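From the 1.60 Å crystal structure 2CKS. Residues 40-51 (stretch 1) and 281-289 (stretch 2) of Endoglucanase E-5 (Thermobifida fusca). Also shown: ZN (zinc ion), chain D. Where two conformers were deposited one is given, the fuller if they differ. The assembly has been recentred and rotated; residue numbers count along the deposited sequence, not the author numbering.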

# COMPACT_ATOMS: atom_id res chain seq x y z
N ASP A 40 3.84 -0.17 16.20
CA ASP A 40 2.79 0.74 16.56
C ASP A 40 3.35 1.99 17.23
O ASP A 40 2.81 3.08 17.06
CB ASP A 40 1.85 0.06 17.54
CG ASP A 40 0.53 0.75 17.64
OD1 ASP A 40 0.03 0.88 18.77
OD2 ASP A 40 -0.06 1.18 16.63
N HIS A 41 4.43 1.81 17.99
CA HIS A 41 5.08 2.93 18.70
C HIS A 41 5.74 3.97 17.77
O HIS A 41 6.10 5.07 18.22
CB HIS A 41 6.07 2.39 19.77
CG HIS A 41 7.20 1.58 19.22
ND1 HIS A 41 7.01 0.37 18.58
CD2 HIS A 41 8.54 1.79 19.23
CE1 HIS A 41 8.18 -0.11 18.19
NE2 HIS A 41 9.12 0.73 18.57
N CYS A 42 5.89 3.64 16.48
CA CYS A 42 6.39 4.57 15.47
C CYS A 42 5.30 5.45 14.87
O CYS A 42 5.60 6.30 14.03
CB CYS A 42 7.08 3.81 14.34
SG CYS A 42 8.71 3.21 14.79
N LEU A 43 4.05 5.22 15.26
CA LEU A 43 2.92 5.95 14.69
C LEU A 43 2.29 6.81 15.77
O LEU A 43 1.47 6.36 16.54
CB LEU A 43 1.90 4.97 14.10
CG LEU A 43 2.49 3.89 13.18
CD1 LEU A 43 1.40 2.93 12.75
CD2 LEU A 43 3.15 4.52 11.98
N THR A 44 2.75 8.04 15.83
CA THR A 44 2.33 8.98 16.86
C THR A 44 1.86 10.27 16.23
O THR A 44 2.02 10.50 15.03
CB THR A 44 3.50 9.29 17.83
OG1 THR A 44 4.58 9.93 17.13
CG2 THR A 44 4.13 8.02 18.40
N ASP A 45 1.28 11.14 17.04
CA ASP A 45 0.93 12.48 16.56
C ASP A 45 2.15 13.11 15.91
O ASP A 45 2.07 13.62 14.79
CB ASP A 45 0.42 13.35 17.71
CG ASP A 45 0.47 14.84 17.37
OD1 ASP A 45 -0.20 15.26 16.41
OD2 ASP A 45 1.16 15.66 18.01
N SER A 46 3.29 13.07 16.59
CA SER A 46 4.50 13.68 16.07
C SER A 46 4.99 13.08 14.74
O SER A 46 5.31 13.81 13.80
CB SER A 46 5.61 13.62 17.11
OG SER A 46 6.71 14.38 16.69
N SER A 47 5.06 11.75 14.66
CA SER A 47 5.60 11.11 13.45
C SER A 47 4.67 11.25 12.26
O SER A 47 5.12 11.38 11.12
CB SER A 47 5.93 9.63 13.68
OG SER A 47 4.76 8.84 13.74
N LEU A 48 3.36 11.24 12.51
CA LEU A 48 2.38 11.38 11.44
C LEU A 48 2.27 12.83 10.98
O LEU A 48 2.12 13.10 9.79
CB LEU A 48 1.01 10.81 11.86
CG LEU A 48 1.02 9.30 12.10
CD1 LEU A 48 -0.34 8.82 12.53
CD2 LEU A 48 1.49 8.53 10.87
N ASP A 49 2.40 13.79 11.90
CA ASP A 49 2.47 15.19 11.51
C ASP A 49 3.67 15.40 10.59
O ASP A 49 3.57 16.09 9.60
CB ASP A 49 2.60 16.12 12.72
CG ASP A 49 1.32 16.27 13.50
OD1 ASP A 49 1.35 17.04 14.50
OD2 ASP A 49 0.26 15.70 13.21
N ALA A 50 4.80 14.80 10.93
CA ALA A 50 5.99 14.93 10.11
C ALA A 50 5.75 14.37 8.71
O ALA A 50 6.08 15.00 7.70
CB ALA A 50 7.15 14.22 10.76
N LEU A 51 5.14 13.19 8.63
CA LEU A 51 4.89 12.56 7.35
C LEU A 51 4.01 13.45 6.46
O LEU A 51 4.26 13.57 5.26
CB LEU A 51 4.22 11.20 7.55
CG LEU A 51 3.87 10.41 6.29
CD1 LEU A 51 5.12 10.11 5.49
CD2 LEU A 51 3.12 9.13 6.67
N THR A 281 14.76 5.75 17.05
CA THR A 281 14.17 7.02 16.69
C THR A 281 12.77 7.13 17.26
O THR A 281 12.39 8.17 17.78
CB THR A 281 14.10 7.18 15.17
OG1 THR A 281 15.41 7.15 14.62
CG2 THR A 281 13.53 8.55 14.80
N CYS A 282 12.00 6.06 17.14
CA CYS A 282 10.61 6.10 17.56
C CYS A 282 10.50 6.24 19.07
O CYS A 282 9.70 7.03 19.57
CB CYS A 282 9.86 4.87 17.04
SG CYS A 282 9.86 4.83 15.24
N ALA A 283 11.34 5.53 19.81
CA ALA A 283 11.35 5.65 21.27
C ALA A 283 11.75 7.06 21.70
O ALA A 283 11.25 7.57 22.70
CB ALA A 283 12.28 4.62 21.89
N SER A 284 12.63 7.68 20.92
CA SER A 284 13.13 9.02 21.21
C SER A 284 12.18 10.13 20.78
O SER A 284 12.42 11.29 21.10
CB SER A 284 14.49 9.22 20.54
OG SER A 284 15.45 8.35 21.10
N GLY A 285 11.11 9.77 20.08
CA GLY A 285 10.14 10.75 19.63
C GLY A 285 10.65 11.60 18.48
O GLY A 285 10.21 12.74 18.29
N GLY A 286 11.58 11.05 17.70
CA GLY A 286 12.14 11.76 16.57
C GLY A 286 13.61 12.10 16.78
O GLY A 286 14.26 11.50 17.63
N PRO A 287 14.14 13.04 16.00
CA PRO A 287 13.42 13.74 14.93
C PRO A 287 13.10 12.82 13.76
O PRO A 287 13.66 11.73 13.65
CB PRO A 287 14.40 14.84 14.50
CG PRO A 287 15.73 14.35 14.89
CD PRO A 287 15.54 13.49 16.11
N TRP A 288 12.20 13.26 12.89
CA TRP A 288 11.72 12.44 11.78
C TRP A 288 12.35 12.88 10.47
O TRP A 288 11.80 12.68 9.40
CB TRP A 288 10.20 12.51 11.70
CG TRP A 288 9.56 12.36 13.05
CD1 TRP A 288 8.95 13.33 13.78
CD2 TRP A 288 9.49 11.17 13.84
NE1 TRP A 288 8.49 12.82 14.96
CE2 TRP A 288 8.80 11.49 15.02
CE3 TRP A 288 9.92 9.85 13.65
CZ2 TRP A 288 8.56 10.55 16.03
CZ3 TRP A 288 9.67 8.92 14.65
CH2 TRP A 288 8.99 9.28 15.83
N SER A 289 13.55 13.43 10.58
CA SER A 289 14.33 13.89 9.45
C SER A 289 15.80 13.94 9.85
O SER A 289 16.16 13.62 10.99
CB SER A 289 13.86 15.28 9.07
OG SER A 289 14.10 16.17 10.14
ZN ZN D . -0.19 17.02 15.74
O HOH W 1 7.97 13.54 19.61

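Two segments almost 240 residues apart in sequence meet along a short front. In the first, a 3-10 segment (40-42) leads through a brief loop into a helix that begins at Asp45; in the second, a weakly bonded helical turn at about 281-284 gives way to an irregular loop. The backbones lie nearest at the cysteines, where Cys42 CA and Cys282 CA are 5.0 Å apart, and remain in loose register further on, with Ala50 CA 6.5 Å from Trp288 CA. Together the segments bury 356 Å².

The covalent link is the disulfide between Cys42 SG and Cys282 SG, 2.0 Å long. Its chi3 of 100° is close to the right angle that sulfur lone pairs favour, so the bridge closes without evident torsional strain. Both cysteines adopt the m rotamer and are buried. Beside the bridge, the exposed His41 brings its ring over obliquely, CD2 lying 4.0 Å from Cys282 CB.

The aromatic contact centres on Trp288, which has the largest area covered by the opposing stretch. Ser47 CB sits 3.5 Å from the centroid of its six-membered ring, only 8° off the normal, a CH-pi contact in which weakly polarised C-H groups meet the electron-rich face. A small side chain suits this close approach. One helical turn later, the methyl of Ala50 adds an apolar contact, its CB 3.6 Å from Trp288 CD1.

The indole also needs a polar partner. Trp288 NE1 donates to Ser46 OG at 2.9 Å and 166°, a nearly straight hydrogen bond at the ring edge that satisfies the indole N-H. A water joins the same region, donating to Gly285 O at 2.7 Å and making a weak bond to Ser46 OG at 3.3 Å.

Local hydrogen bonds hold the helix start in place. Thr44 is the N-cap: its OG1 accepts from Ser47 N at 3.1 Å, while Ser47 OG accepts from Thr44 N at 3.0 Å and donates to Cys42 O at 2.7 Å. Ser47 therefore ties its hydroxyl into its own stretch while its CB meets the indole. On the helix, Asp45 OD1 and Asp49 OD1, one turn apart, bind zinc at 1.9 and 2.0 Å; the metal's positive charge allows these carboxylates to approach each other.

In the second stretch, Gly285 ends the helical turn in a Schellman motif, its positive phi favouring glycine. At Gly286, a CB would jam against the preceding carbonyl and lie 3.2 Å from Trp288 NE1. A cis peptide bond then precedes Pro287, just before the tryptophan.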